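Local structure of Lic11098 (Leptospira interrogans serogroup Icterohaemorrhagiae serovar copenhageni, 4U08) at residues L94-N99 and L117-N122; D130-Q135 and I154-N159; L140-N145 and E161-D166; L186-N191 and L209-N214. The protein is of unknown function but, as a leucine-rich repeat protein of a pathogen, probably offers a curved solenoid surface for binding partners and has been considered a virulence factor. All coordinates share one frame; numbering follows the deposited sequence.

Contact 1 (L94-N99 and L117-N122); sequences LKLYEN and LNLAHN
Asn122 and Leu96 meet where two successive turns of a leucine-rich repeat solenoid stack in parallel, and their bond belongs to the asparagine stack characteristic of this fold. Most of the contact is tightly packed. Asn122 ND2 reaches Leu96 O at 2.9 Å, above the carbonyl plane, while ND2 of Asn99 approaches the same oxygen from the opposite face, so two amides grip one buried carbonyl. Asn99 ND2 also bonds to Leu73 O of the preceding turn, and Asn122 ND2 also to Leu119 O, which carries the pattern along the solenoid. On the face carrying the leucines, equivalent side chains lie side by side: Leu94 CD2 touches Leu117 CD1 at 3.8 Å, and Leu96 CD1 meets Leu119 CD2 at 3.7 Å. Backbone bonds from Asn118 N to Leu94 O and from Leu96 N to Asn118 O set the strand register. Tyr97 is also close: its CG lies between backbone N and carbonyl carbon (chi1 66°), which carries the ring across the Asn118 amide at a slant, planes 39° apart, with CD2 3.3 Å from Asn118 ND2. Asn118 OD1 is meanwhile held by Ala120 N in an Asx turn.

The looser, solvent side is the rim, where Glu98 bends over His121 and the two join through water: one water donates to Glu98 OE2 and sits in the His121 ring plane, 2.7 Å from ND1.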
loop_
_atom_site.group_PDB
_atom_site.type_symbol
_atom_site.label_atom_id
_atom_site.label_comp_id
_atom_site.label_asym_id
_atom_site.label_seq_id
_atom_site.Cartn_x
_atom_site.Cartn_y
_atom_site.Cartn_z
ATOM N N LEU A 94 15.168 5.028 -14.847
ATOM C CA LEU A 94 15.685 3.753 -15.323
ATOM C C LEU A 94 14.685 2.680 -14.956
ATOM O O LEU A 94 14.496 2.394 -13.771
ATOM C CB LEU A 94 17.117 3.486 -14.777
ATOM C CG LEU A 94 17.768 2.134 -15.108
ATOM C CD1 LEU A 94 17.863 1.889 -16.610
ATOM C CD2 LEU A 94 19.153 2.007 -14.432
ATOM N N LYS A 95 14.013 2.113 -15.969
ATOM C CA LYS A 95 12.974 1.099 -15.772
ATOM C C LYS A 95 13.426 -0.285 -16.225
ATOM O O LYS A 95 13.600 -0.530 -17.415
ATOM C CB LYS A 95 11.633 1.524 -16.418
ATOM C CG LYS A 95 11.066 2.795 -15.780
ATOM C CD LYS A 95 9.725 3.218 -16.363
ATOM C CE LYS A 95 8.572 2.897 -15.443
ATOM N NZ LYS A 95 7.309 3.547 -15.885
ATOM N N LEU A 96 13.627 -1.187 -15.261
ATOM C CA LEU A 96 14.131 -2.533 -15.518
ATOM C C LEU A 96 13.249 -3.607 -14.943
ATOM O O LEU A 96 13.720 -4.731 -14.740
ATOM C CB LEU A 96 15.551 -2.657 -14.932
ATOM C CG LEU A 96 16.639 -1.858 -15.653
ATOM C CD1 LEU A 96 17.776 -1.551 -14.733
ATOM C CD2 LEU A 96 17.135 -2.596 -16.865
ATOM N N TYR A 97 11.961 -3.286 -14.682
ATOM C CA TYR A 97 11.077 -4.296 -14.125
ATOM C C TYR A 97 10.870 -5.462 -15.090
ATOM O O TYR A 97 10.873 -5.274 -16.300
ATOM C CB TYR A 97 9.749 -3.722 -13.570
ATOM C CG TYR A 97 8.800 -3.105 -14.568
ATOM C CD1 TYR A 97 7.843 -3.881 -15.221
ATOM C CD2 TYR A 97 8.743 -1.724 -14.742
ATOM C CE1 TYR A 97 6.923 -3.308 -16.101
ATOM C CE2 TYR A 97 7.814 -1.137 -15.607
ATOM C CZ TYR A 97 6.914 -1.936 -16.294
ATOM O OH TYR A 97 6.008 -1.364 -17.159
ATOM N N GLU A 98 10.755 -6.668 -14.536
ATOM C CA GLU A 98 10.588 -7.935 -15.251
ATOM C C GLU A 98 11.781 -8.230 -16.180
ATOM O O GLU A 98 11.713 -8.065 -17.402
ATOM C CB GLU A 98 9.219 -8.059 -15.960
ATOM C CG GLU A 98 8.734 -9.495 -16.056
ATOM C CD GLU A 98 8.331 -10.139 -14.742
ATOM O OE1 GLU A 98 7.243 -9.801 -14.224
ATOM O OE2 GLU A 98 9.100 -10.985 -14.232
ATOM N N ASN A 99 12.901 -8.595 -15.552
ATOM C CA ASN A 99 14.132 -9.029 -16.195
ATOM C C ASN A 99 14.727 -10.123 -15.318
ATOM O O ASN A 99 14.075 -10.564 -14.363
ATOM C CB ASN A 99 15.087 -7.855 -16.413
ATOM C CG ASN A 99 14.740 -7.053 -17.624
ATOM O OD1 ASN A 99 14.898 -7.515 -18.749
ATOM N ND2 ASN A 99 14.232 -5.853 -17.433
ATOM N N LEU A 117 14.242 4.607 -10.104
ATOM C CA LEU A 117 14.896 3.348 -10.434
ATOM C C LEU A 117 13.926 2.219 -10.159
ATOM O O LEU A 117 13.520 2.007 -9.015
ATOM C CB LEU A 117 16.186 3.220 -9.603
ATOM C CG LEU A 117 16.968 1.896 -9.686
ATOM C CD1 LEU A 117 17.351 1.545 -11.145
ATOM C CD2 LEU A 117 18.219 1.969 -8.818
ATOM N N ASN A 118 13.497 1.533 -11.216
ATOM C CA ASN A 118 12.559 0.443 -11.067
ATOM C C ASN A 118 13.284 -0.868 -11.319
ATOM O O ASN A 118 13.585 -1.188 -12.465
ATOM C CB ASN A 118 11.346 0.600 -12.008
ATOM C CG ASN A 118 10.217 -0.337 -11.676
ATOM O OD1 ASN A 118 10.410 -1.396 -11.103
ATOM N ND2 ASN A 118 8.986 0.059 -11.969
ATOM N N LEU A 119 13.543 -1.632 -10.255
ATOM C CA LEU A 119 14.215 -2.937 -10.350
ATOM C C LEU A 119 13.280 -4.058 -9.917
ATOM O O LEU A 119 13.735 -5.160 -9.597
ATOM C CB LEU A 119 15.518 -2.930 -9.500
ATOM C CG LEU A 119 16.651 -2.032 -9.985
ATOM C CD1 LEU A 119 17.714 -1.841 -8.880
ATOM C CD2 LEU A 119 17.273 -2.575 -11.253
ATOM N N ALA A 120 11.946 -3.796 -9.922
ATOM C CA ALA A 120 10.986 -4.812 -9.503
ATOM C C ALA A 120 10.970 -6.007 -10.470
ATOM O O ALA A 120 11.358 -5.850 -11.612
ATOM C CB ALA A 120 9.592 -4.200 -9.350
ATOM N N HIS A 121 10.603 -7.199 -9.994
ATOM C CA HIS A 121 10.513 -8.437 -10.786
ATOM C C HIS A 121 11.849 -8.830 -11.433
ATOM O O HIS A 121 11.940 -9.030 -12.637
ATOM C CB HIS A 121 9.352 -8.382 -11.812
ATOM C CG HIS A 121 8.005 -8.287 -11.176
ATOM N ND1 HIS A 121 7.167 -9.388 -11.084
ATOM C CD2 HIS A 121 7.422 -7.246 -10.545
ATOM C CE1 HIS A 121 6.086 -8.971 -10.448
ATOM N NE2 HIS A 121 6.191 -7.689 -10.103
ATOM N N ASN A 122 12.892 -8.933 -10.611
ATOM C CA ASN A 122 14.206 -9.400 -11.045
ATOM C C ASN A 122 14.632 -10.509 -10.094
ATOM O O ASN A 122 13.779 -11.075 -9.394
ATOM C CB ASN A 122 15.206 -8.243 -11.134
ATOM C CG ASN A 122 15.079 -7.495 -12.416
ATOM O OD1 ASN A 122 15.606 -7.914 -13.437
ATOM N ND2 ASN A 122 14.333 -6.406 -12.411
HETATM O O HOH W 1 8.036 -11.782 -11.841
#

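Contact 2 (D130-Q135 and I154-N159); sequences DIEQLQ and IGQLQN
Gln135 reaches across to the Gln156 backbone on the convex side of the leucine-rich repeat solenoid, where both turns carry a short 3-10 segment. Direct polar contact between 130-135 and 154-159 rests on this one amide. Its chain bends at chi2 (-62°) and folds back over its own turn, so that NE2 donates to Glu132 O at 2.7 Å and to Gln156 O at 3.0 Å. Both acceptors lie in the amide plane, and the two bonds together fix the rotation of the group. From Gln156 O, however, the donor stands 47° above the carbonyl plane.

Apolar packing centres on Leu157, whose CD2 is pushed between the turns toward the backbone oxygens of Ile131 and Leu134 and touches Leu134 CB at 4.1 Å. Its other methyl faces inward to Leu140 of the parallel strand. Leu134 and Leu157 are each the centre of an inverse gamma turn, the same bend repeated in both coils. Farther out, Glu132 and Gln156 run side by side, with their CB atoms 3.9 Å apart.

Solvent adds a bridge: a single water donates to Leu134 O at 3.0 Å and accepts from Asn159 N at 3.2 Å.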
loop_
_atom_site.group_PDB
_atom_site.type_symbol
_atom_site.label_atom_id
_atom_site.label_comp_id
_atom_site.label_asym_id
_atom_site.label_seq_id
_atom_site.Cartn_x
_atom_site.Cartn_y
_atom_site.Cartn_z
ATOM N N ASP A 130 27.334 1.534 -3.172
ATOM C CA ASP A 130 27.395 2.738 -4.037
ATOM C C ASP A 130 26.010 3.362 -4.316
ATOM O O ASP A 130 25.917 4.490 -4.788
ATOM C CB ASP A 130 28.058 2.378 -5.366
ATOM C CG ASP A 130 29.425 1.756 -5.155
ATOM O OD1 ASP A 130 29.483 0.550 -4.761
ATOM O OD2 ASP A 130 30.432 2.490 -5.281
ATOM N N ILE A 131 24.943 2.633 -3.964
ATOM C CA ILE A 131 23.556 3.079 -4.077
ATOM C C ILE A 131 23.333 4.315 -3.201
ATOM O O ILE A 131 22.531 5.162 -3.566
ATOM C CB ILE A 131 22.597 1.888 -3.786
ATOM C CG1 ILE A 131 21.323 1.988 -4.618
ATOM C CG2 ILE A 131 22.302 1.663 -2.297
ATOM C CD1 ILE A 131 21.442 1.225 -5.919
ATOM N N GLU A 132 24.130 4.464 -2.117
ATOM C CA GLU A 132 24.081 5.593 -1.188
ATOM C C GLU A 132 24.432 6.931 -1.844
ATOM O O GLU A 132 24.124 7.961 -1.273
ATOM C CB GLU A 132 24.960 5.338 0.061
ATOM C CG GLU A 132 26.468 5.439 -0.172
ATOM C CD GLU A 132 27.363 5.110 1.010
ATOM O OE1 GLU A 132 26.918 5.263 2.172
ATOM O OE2 GLU A 132 28.528 4.717 0.769
ATOM N N GLN A 133 25.068 6.913 -3.013
ATOM C CA GLN A 133 25.435 8.130 -3.741
ATOM C C GLN A 133 24.265 8.711 -4.546
ATOM O O GLN A 133 24.388 9.819 -5.059
ATOM C CB GLN A 133 26.644 7.876 -4.659
ATOM C CG GLN A 133 27.981 7.644 -3.916
ATOM C CD GLN A 133 28.469 8.801 -3.074
ATOM O OE1 GLN A 133 27.891 9.135 -2.031
ATOM N NE2 GLN A 133 29.604 9.369 -3.458
ATOM N N LEU A 134 23.145 7.963 -4.683
ATOM C CA LEU A 134 21.966 8.400 -5.460
ATOM C C LEU A 134 21.144 9.399 -4.630
ATOM O O LEU A 134 20.043 9.098 -4.162
ATOM C CB LEU A 134 21.138 7.189 -5.905
ATOM C CG LEU A 134 21.855 6.156 -6.779
ATOM C CD1 LEU A 134 20.980 4.950 -7.022
ATOM C CD2 LEU A 134 22.314 6.761 -8.114
ATOM N N GLN A 135 21.708 10.598 -4.438
ATOM C CA GLN A 135 21.105 11.607 -3.574
ATOM C C GLN A 135 19.967 12.391 -4.223
ATOM O O GLN A 135 19.304 13.159 -3.533
ATOM C CB GLN A 135 22.163 12.523 -2.977
ATOM C CG GLN A 135 23.058 11.784 -1.956
ATOM C CD GLN A 135 22.288 11.271 -0.775
ATOM O OE1 GLN A 135 21.456 11.972 -0.188
ATOM N NE2 GLN A 135 22.482 9.998 -0.453
ATOM N N ILE A 154 20.533 1.890 2.343
ATOM C CA ILE A 154 19.231 2.338 1.843
ATOM C C ILE A 154 18.749 3.569 2.640
ATOM O O ILE A 154 18.173 4.491 2.055
ATOM C CB ILE A 154 18.199 1.164 1.845
ATOM C CG1 ILE A 154 17.131 1.383 0.799
ATOM C CG2 ILE A 154 17.595 0.850 3.238
ATOM C CD1 ILE A 154 17.364 0.505 -0.376
ATOM N N GLY A 155 19.011 3.560 3.944
ATOM C CA GLY A 155 18.639 4.636 4.851
ATOM C C GLY A 155 19.347 5.947 4.561
ATOM O O GLY A 155 18.914 6.993 5.048
ATOM N N GLN A 156 20.403 5.911 3.722
ATOM C CA GLN A 156 21.192 7.108 3.358
ATOM C C GLN A 156 20.537 7.949 2.256
ATOM O O GLN A 156 20.989 9.066 2.005
ATOM C CB GLN A 156 22.633 6.708 2.920
ATOM C CG GLN A 156 23.492 6.044 4.013
ATOM C CD GLN A 156 24.276 7.005 4.902
ATOM O OE1 GLN A 156 25.345 6.662 5.419
ATOM N NE2 GLN A 156 23.772 8.205 5.147
ATOM N N LEU A 157 19.530 7.404 1.551
ATOM C CA LEU A 157 18.848 8.074 0.436
ATOM C C LEU A 157 17.938 9.192 0.974
ATOM O O LEU A 157 16.738 9.001 1.137
ATOM C CB LEU A 157 18.110 7.063 -0.440
ATOM C CG LEU A 157 18.968 5.919 -1.023
ATOM C CD1 LEU A 157 18.109 4.786 -1.522
ATOM C CD2 LEU A 157 19.877 6.413 -2.120
ATOM N N GLN A 158 18.562 10.357 1.279
ATOM C CA GLN A 158 17.944 11.529 1.913
ATOM C C GLN A 158 16.706 12.080 1.165
ATOM O O GLN A 158 15.786 12.545 1.811
ATOM C CB GLN A 158 18.997 12.642 2.151
ATOM C CG GLN A 158 18.820 13.342 3.504
ATOM C CD GLN A 158 19.930 14.305 3.891
ATOM O OE1 GLN A 158 20.768 14.012 4.748
ATOM N NE2 GLN A 158 19.911 15.517 3.353
ATOM N N ASN A 159 16.674 11.977 -0.166
ATOM C CA ASN A 159 15.584 12.475 -1.002
ATOM C C ASN A 159 14.501 11.441 -1.333
ATOM O O ASN A 159 13.551 11.785 -2.022
ATOM C CB ASN A 159 16.157 13.056 -2.312
ATOM C CG ASN A 159 16.404 14.533 -2.282
ATOM O OD1 ASN A 159 16.510 15.164 -1.221
ATOM N ND2 ASN A 159 16.507 15.111 -3.465
HETATM O O HOH W 2 17.726 9.948 -2.408
#

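Contact 3 (L140-N145 and E161-D166); sequences LYLGHN and ESLGLD. With CA (calcium ion), chain H.
Leu142 N donates to Gly164 O at 2.7 Å, the shortest of four backbone hydrogen bonds that join 140-145 to 161-166 in parallel register. Leu140 uses both its polar atoms, its N giving to Ser162 O and its O receiving from Gly164 N, while His144 N bonds to Asp166 O at 2.9 Å beyond the strands.

Around this backbone core the carboxylate of Asp166 works through water. Its CG lies between the backbone N and the carbonyl carbon (chi1 60°), which turns the group back toward 140-145. One water donates to OD1 and accepts from Gly143 N; a second donates to OD2 and lies in the His144 ring plane, 2.8 Å from ND1. The ring and carboxylate planes stand 73° apart, and the His144 ring is also stacked with those of His121 and His167 in the adjoining turns.

Tyr141 lays its ring edge against Gly164 CA, which lies near the ring plane. On the opposite side of the strands, Leu140 CD2 touches Leu163 CD1 at 3.9 Å, and Leu142 CD1 meets Leu165 CD2 at the same distance. At the far end Glu161, extended beyond CG, carries OE2 to a calcium ion at 2.6 Å, with Glu184 of the next turn as a further ligand. Inward leucines and outward polar residues on short parallel strands are the signature of the leucine-rich repeat solenoid.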
loop_
_atom_site.group_PDB
_atom_site.type_symbol
_atom_site.label_atom_id
_atom_site.label_comp_id
_atom_site.label_asym_id
_atom_site.label_seq_id
_atom_site.Cartn_x
_atom_site.Cartn_y
_atom_site.Cartn_z
ATOM N N LEU A 140 12.261 4.268 -5.611
ATOM C CA LEU A 140 13.036 3.028 -5.713
ATOM C C LEU A 140 12.137 1.819 -5.549
ATOM O O LEU A 140 11.596 1.610 -4.471
ATOM C CB LEU A 140 14.138 3.039 -4.637
ATOM C CG LEU A 140 15.059 1.807 -4.557
ATOM C CD1 LEU A 140 15.728 1.504 -5.911
ATOM C CD2 LEU A 140 16.102 2.023 -3.484
ATOM N N TYR A 141 11.970 1.032 -6.607
ATOM C CA TYR A 141 11.133 -0.164 -6.574
ATOM C C TYR A 141 11.997 -1.407 -6.618
ATOM O O TYR A 141 12.714 -1.622 -7.598
ATOM C CB TYR A 141 10.146 -0.166 -7.761
ATOM C CG TYR A 141 9.182 1.000 -7.732
ATOM C CD1 TYR A 141 8.326 1.198 -6.650
ATOM C CD2 TYR A 141 9.099 1.887 -8.800
ATOM C CE1 TYR A 141 7.425 2.259 -6.625
ATOM C CE2 TYR A 141 8.173 2.931 -8.803
ATOM C CZ TYR A 141 7.339 3.113 -7.710
ATOM O OH TYR A 141 6.435 4.143 -7.682
ATOM N N LEU A 142 11.932 -2.215 -5.568
ATOM C CA LEU A 142 12.715 -3.462 -5.430
ATOM C C LEU A 142 11.820 -4.665 -5.156
ATOM O O LEU A 142 12.304 -5.734 -4.775
ATOM C CB LEU A 142 13.767 -3.315 -4.307
ATOM C CG LEU A 142 14.837 -2.258 -4.514
ATOM C CD1 LEU A 142 15.465 -1.859 -3.181
ATOM C CD2 LEU A 142 15.867 -2.715 -5.532
ATOM N N GLY A 143 10.515 -4.480 -5.341
ATOM C CA GLY A 143 9.548 -5.543 -5.118
ATOM C C GLY A 143 9.780 -6.773 -5.990
ATOM O O GLY A 143 10.370 -6.657 -7.065
ATOM N N HIS A 144 9.336 -7.949 -5.540
ATOM C CA HIS A 144 9.446 -9.203 -6.315
ATOM C C HIS A 144 10.887 -9.533 -6.709
ATOM O O HIS A 144 11.201 -9.716 -7.880
ATOM C CB HIS A 144 8.502 -9.218 -7.549
ATOM C CG HIS A 144 7.049 -9.159 -7.190
ATOM N ND1 HIS A 144 6.428 -7.941 -6.999
ATOM C CD2 HIS A 144 6.146 -10.145 -6.981
ATOM C CE1 HIS A 144 5.181 -8.216 -6.670
ATOM N NE2 HIS A 144 4.964 -9.523 -6.634
ATOM N N ASN A 145 11.774 -9.552 -5.721
ATOM C CA ASN A 145 13.176 -9.922 -5.903
ATOM C C ASN A 145 13.487 -11.025 -4.901
ATOM O O ASN A 145 12.564 -11.734 -4.459
ATOM C CB ASN A 145 14.091 -8.692 -5.774
ATOM C CG ASN A 145 14.266 -7.980 -7.069
ATOM O OD1 ASN A 145 14.925 -8.487 -7.963
ATOM N ND2 ASN A 145 13.642 -6.815 -7.230
ATOM N N GLU A 161 11.341 9.261 -1.526
ATOM C CA GLU A 161 9.925 9.486 -1.218
ATOM C C GLU A 161 9.113 8.208 -1.279
ATOM O O GLU A 161 8.157 8.092 -0.526
ATOM C CB GLU A 161 9.335 10.525 -2.177
ATOM C CG GLU A 161 9.738 11.940 -1.807
ATOM C CD GLU A 161 9.394 13.009 -2.823
ATOM O OE1 GLU A 161 10.020 14.091 -2.761
ATOM O OE2 GLU A 161 8.529 12.763 -3.695
ATOM N N SER A 162 9.448 7.273 -2.186
ATOM C CA SER A 162 8.738 6.002 -2.293
ATOM C C SER A 162 9.746 4.876 -2.367
ATOM O O SER A 162 10.656 4.910 -3.206
ATOM C CB SER A 162 7.832 5.939 -3.520
ATOM O OG SER A 162 6.958 7.047 -3.626
ATOM N N LEU A 163 9.547 3.866 -1.517
ATOM C CA LEU A 163 10.397 2.680 -1.446
ATOM C C LEU A 163 9.506 1.445 -1.497
ATOM O O LEU A 163 8.655 1.261 -0.620
ATOM C CB LEU A 163 11.226 2.709 -0.144
ATOM C CG LEU A 163 12.124 1.494 0.128
ATOM C CD1 LEU A 163 13.147 1.271 -1.032
ATOM C CD2 LEU A 163 12.834 1.652 1.450
ATOM N N GLY A 164 9.676 0.648 -2.540
ATOM C CA GLY A 164 8.924 -0.583 -2.728
ATOM C C GLY A 164 9.795 -1.787 -2.433
ATOM O O GLY A 164 10.788 -2.011 -3.121
ATOM N N LEU A 165 9.447 -2.556 -1.412
ATOM C CA LEU A 165 10.191 -3.755 -1.009
ATOM C C LEU A 165 9.264 -4.948 -0.837
ATOM O O LEU A 165 9.614 -5.919 -0.180
ATOM C CB LEU A 165 10.961 -3.478 0.289
ATOM C CG LEU A 165 12.268 -2.699 0.125
ATOM C CD1 LEU A 165 12.707 -2.158 1.455
ATOM C CD2 LEU A 165 13.349 -3.597 -0.472
ATOM N N ASP A 166 8.076 -4.874 -1.455
ATOM C CA ASP A 166 7.060 -5.913 -1.354
ATOM C C ASP A 166 7.517 -7.219 -2.024
ATOM O O ASP A 166 8.280 -7.185 -2.997
ATOM C CB ASP A 166 5.757 -5.417 -2.018
ATOM C CG ASP A 166 5.954 -5.095 -3.492
ATOM O OD1 ASP A 166 6.497 -3.992 -3.796
ATOM O OD2 ASP A 166 5.649 -5.971 -4.336
HETATM CA CA CA H . 6.008 13.368 -3.563
HETATM O O HOH W 3 8.313 -2.276 -5.745
HETATM O O HOH W 4 6.246 -5.153 -7.252
HETATM O O HOH W 5 3.475 13.407 -2.853
#

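Contact 4 (L186-N191 and L209-N214); sequences LGLDHN and LHLRNN. With ZN (zinc ion), chain F; ZN (zinc ion), chain G.
His190 lays one face of its ring over the side-chain amide of Asn213, the two planes 11° apart and OD1 of Asn213 3.7 Å above the ring centre. Asn213 CB adds a CH-pi contact to the same ring. On the ring's rim, ND1 binds a zinc ion at 1.9 Å; a water and His167 of the preceding turn are its other ligands.

Asp189 makes the charged contact. CG stands anti to the carbonyl carbon (chi1 -65°), which brings the carboxylate over to Arg212, its plane 78° from the guanidinium. OD2 forms a salt bridge with NH2 at 2.8 Å, and OD1 accepts from the backbone N of Arg212 at 3.0 Å, while the bond from NE to OD1 is weak. Arg212 bends at chi3, which brings NH2 over one face of the His210 ring, near its rim. From that ring ND1 binds a second zinc ion at 2.2 Å, joined by a water that also takes a weak bond from Asp189 N.

On the side of the strands that carries Leu186 and Leu209, Leu188 O accepts from Asn214 ND2 at 2.9 Å and, from the other face of its plane, from Asn191 ND2, whose other acceptor is Leu165 O of the turn before. Leu186 CD2 packs on Leu209 CD1, and Leu188 CB on Leu211 CD2, in the leucine core of the repeat solenoid.

The Asp189 carboxylate thus lies beside two positive charges, the His210-bound zinc and the Arg212 guanidinium, which would be expected to favour its ionised form.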
loop_
_atom_site.group_PDB
_atom_site.type_symbol
_atom_site.label_atom_id
_atom_site.label_comp_id
_atom_site.label_asym_id
_atom_site.label_seq_id
_atom_site.Cartn_x
_atom_site.Cartn_y
_atom_site.Cartn_z
ATOM N N LEU A 186 5.953 3.591 1.944
ATOM C CA LEU A 186 6.800 2.423 2.237
ATOM C C LEU A 186 6.005 1.143 1.963
ATOM O O LEU A 186 5.043 0.867 2.657
ATOM C CB LEU A 186 7.332 2.483 3.694
ATOM C CG LEU A 186 8.198 1.294 4.191
ATOM C CD1 LEU A 186 9.380 0.990 3.227
ATOM C CD2 LEU A 186 8.684 1.540 5.596
ATOM N N GLY A 187 6.401 0.401 0.935
ATOM C CA GLY A 187 5.720 -0.833 0.541
ATOM C C GLY A 187 6.450 -2.071 1.028
ATOM O O GLY A 187 7.509 -2.409 0.500
ATOM N N LEU A 188 5.890 -2.762 2.020
ATOM C CA LEU A 188 6.475 -3.975 2.591
ATOM C C LEU A 188 5.537 -5.195 2.548
ATOM O O LEU A 188 5.778 -6.165 3.262
ATOM C CB LEU A 188 6.908 -3.689 4.043
ATOM C CG LEU A 188 8.081 -2.712 4.202
ATOM C CD1 LEU A 188 8.150 -2.200 5.593
ATOM C CD2 LEU A 188 9.405 -3.383 3.759
ATOM N N ASP A 189 4.469 -5.155 1.734
ATOM C CA ASP A 189 3.526 -6.276 1.639
ATOM C C ASP A 189 4.196 -7.601 1.301
ATOM O O ASP A 189 5.063 -7.661 0.436
ATOM C CB ASP A 189 2.475 -6.059 0.520
ATOM C CG ASP A 189 1.512 -4.900 0.709
ATOM O OD1 ASP A 189 1.320 -4.469 1.854
ATOM O OD2 ASP A 189 0.950 -4.434 -0.300
ATOM N N HIS A 190 3.698 -8.663 1.902
ATOM C CA HIS A 190 4.066 -10.041 1.590
ATOM C C HIS A 190 5.577 -10.358 1.725
ATOM O O HIS A 190 6.184 -10.993 0.863
ATOM C CB HIS A 190 3.518 -10.429 0.196
ATOM C CG HIS A 190 2.986 -11.830 0.134
ATOM N ND1 HIS A 190 2.052 -12.210 -0.824
ATOM C CD2 HIS A 190 3.265 -12.900 0.920
ATOM C CE1 HIS A 190 1.801 -13.487 -0.596
ATOM N NE2 HIS A 190 2.498 -13.947 0.451
ATOM N N ASN A 191 6.164 -9.925 2.830
ATOM C CA ASN A 191 7.525 -10.315 3.186
ATOM C C ASN A 191 7.274 -11.309 4.334
ATOM O O ASN A 191 6.210 -11.925 4.360
ATOM C CB ASN A 191 8.352 -9.090 3.612
ATOM C CG ASN A 191 8.913 -8.353 2.452
ATOM O OD1 ASN A 191 9.856 -8.802 1.839
ATOM N ND2 ASN A 191 8.347 -7.209 2.106
ATOM N N LEU A 209 1.806 3.291 4.644
ATOM C CA LEU A 209 2.602 2.159 5.105
ATOM C C LEU A 209 1.845 0.866 4.793
ATOM O O LEU A 209 0.791 0.618 5.385
ATOM C CB LEU A 209 2.896 2.308 6.626
ATOM C CG LEU A 209 3.716 1.191 7.346
ATOM C CD1 LEU A 209 5.040 0.868 6.595
ATOM C CD2 LEU A 209 4.036 1.586 8.779
ATOM N N HIS A 210 2.357 0.078 3.828
ATOM C CA HIS A 210 1.789 -1.188 3.380
ATOM C C HIS A 210 2.533 -2.326 4.048
ATOM O O HIS A 210 3.723 -2.521 3.786
ATOM C CB HIS A 210 1.885 -1.292 1.850
ATOM C CG HIS A 210 0.866 -0.452 1.133
ATOM N ND1 HIS A 210 0.740 -0.496 -0.226
ATOM C CD2 HIS A 210 -0.044 0.425 1.624
ATOM C CE1 HIS A 210 -0.223 0.359 -0.536
ATOM N NE2 HIS A 210 -0.729 0.931 0.549
ATOM N N LEU A 211 1.870 -3.013 4.973
ATOM C CA LEU A 211 2.464 -4.121 5.729
ATOM C C LEU A 211 1.621 -5.383 5.665
ATOM O O LEU A 211 1.725 -6.245 6.544
ATOM C CB LEU A 211 2.659 -3.711 7.188
ATOM C CG LEU A 211 3.886 -2.845 7.482
ATOM C CD1 LEU A 211 3.771 -2.230 8.832
ATOM C CD2 LEU A 211 5.151 -3.675 7.421
ATOM N N ARG A 212 0.789 -5.497 4.626
ATOM C CA ARG A 212 -0.125 -6.623 4.474
ATOM C C ARG A 212 0.615 -7.921 4.290
ATOM O O ARG A 212 1.638 -7.956 3.613
ATOM C CB ARG A 212 -1.053 -6.404 3.270
ATOM C CG ARG A 212 -1.987 -5.200 3.446
ATOM C CD ARG A 212 -2.666 -4.872 2.136
ATOM N NE ARG A 212 -1.810 -4.063 1.265
ATOM C CZ ARG A 212 -2.170 -3.627 0.063
ATOM N NH1 ARG A 212 -3.372 -3.908 -0.419
ATOM N NH2 ARG A 212 -1.334 -2.899 -0.661
ATOM N N ASN A 213 0.063 -9.000 4.828
ATOM C CA ASN A 213 0.594 -10.337 4.620
ATOM C C ASN A 213 2.038 -10.503 5.133
ATOM O O ASN A 213 2.911 -10.970 4.417
ATOM C CB ASN A 213 0.447 -10.773 3.134
ATOM C CG ASN A 213 -0.148 -12.142 2.932
ATOM O OD1 ASN A 213 -0.759 -12.411 1.900
ATOM N ND2 ASN A 213 0.071 -13.051 3.870
ATOM N N ASN A 214 2.270 -10.114 6.369
ATOM C CA ASN A 214 3.561 -10.325 7.025
ATOM C C ASN A 214 3.298 -11.219 8.240
ATOM O O ASN A 214 2.249 -11.874 8.279
ATOM C CB ASN A 214 4.243 -8.987 7.366
ATOM C CG ASN A 214 4.957 -8.420 6.178
ATOM O OD1 ASN A 214 6.028 -8.886 5.811
ATOM N ND2 ASN A 214 4.378 -7.423 5.525
HETATM ZN ZN ZN F . 2.179 -1.521 -1.607
HETATM ZN ZN ZN G . 1.397 -11.014 -2.150
HETATM O O HOH W 6 3.620 -2.986 -0.733
HETATM O O HOH W 7 0.183 -9.613 -0.945
#

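Contacts 1, 3 and 4 follow one another along the concave, strand-bearing side of the solenoid, with centres about 10 Å apart from contact 1 to 3 and again from 3 to 4. Adjacent members are probably hydrogen-bonded to each other: Leu119 N lies 2.8 Å from Tyr141 O, and Leu165 N lies 2.7 Å from Gly187 O. Contact 2 belongs to the convex side, about 14 Å from contact 3 centre to centre, and reaches it through the core, where Ile154 CD1 touches Leu140 CD2 at 3.7 Å. Metals gather at contacts 3 and 4: calcium at Glu161, zinc at His190 and His210. The His210-bound zinc also lies about 5 Å from the Asp166 side chain, between the two contacts.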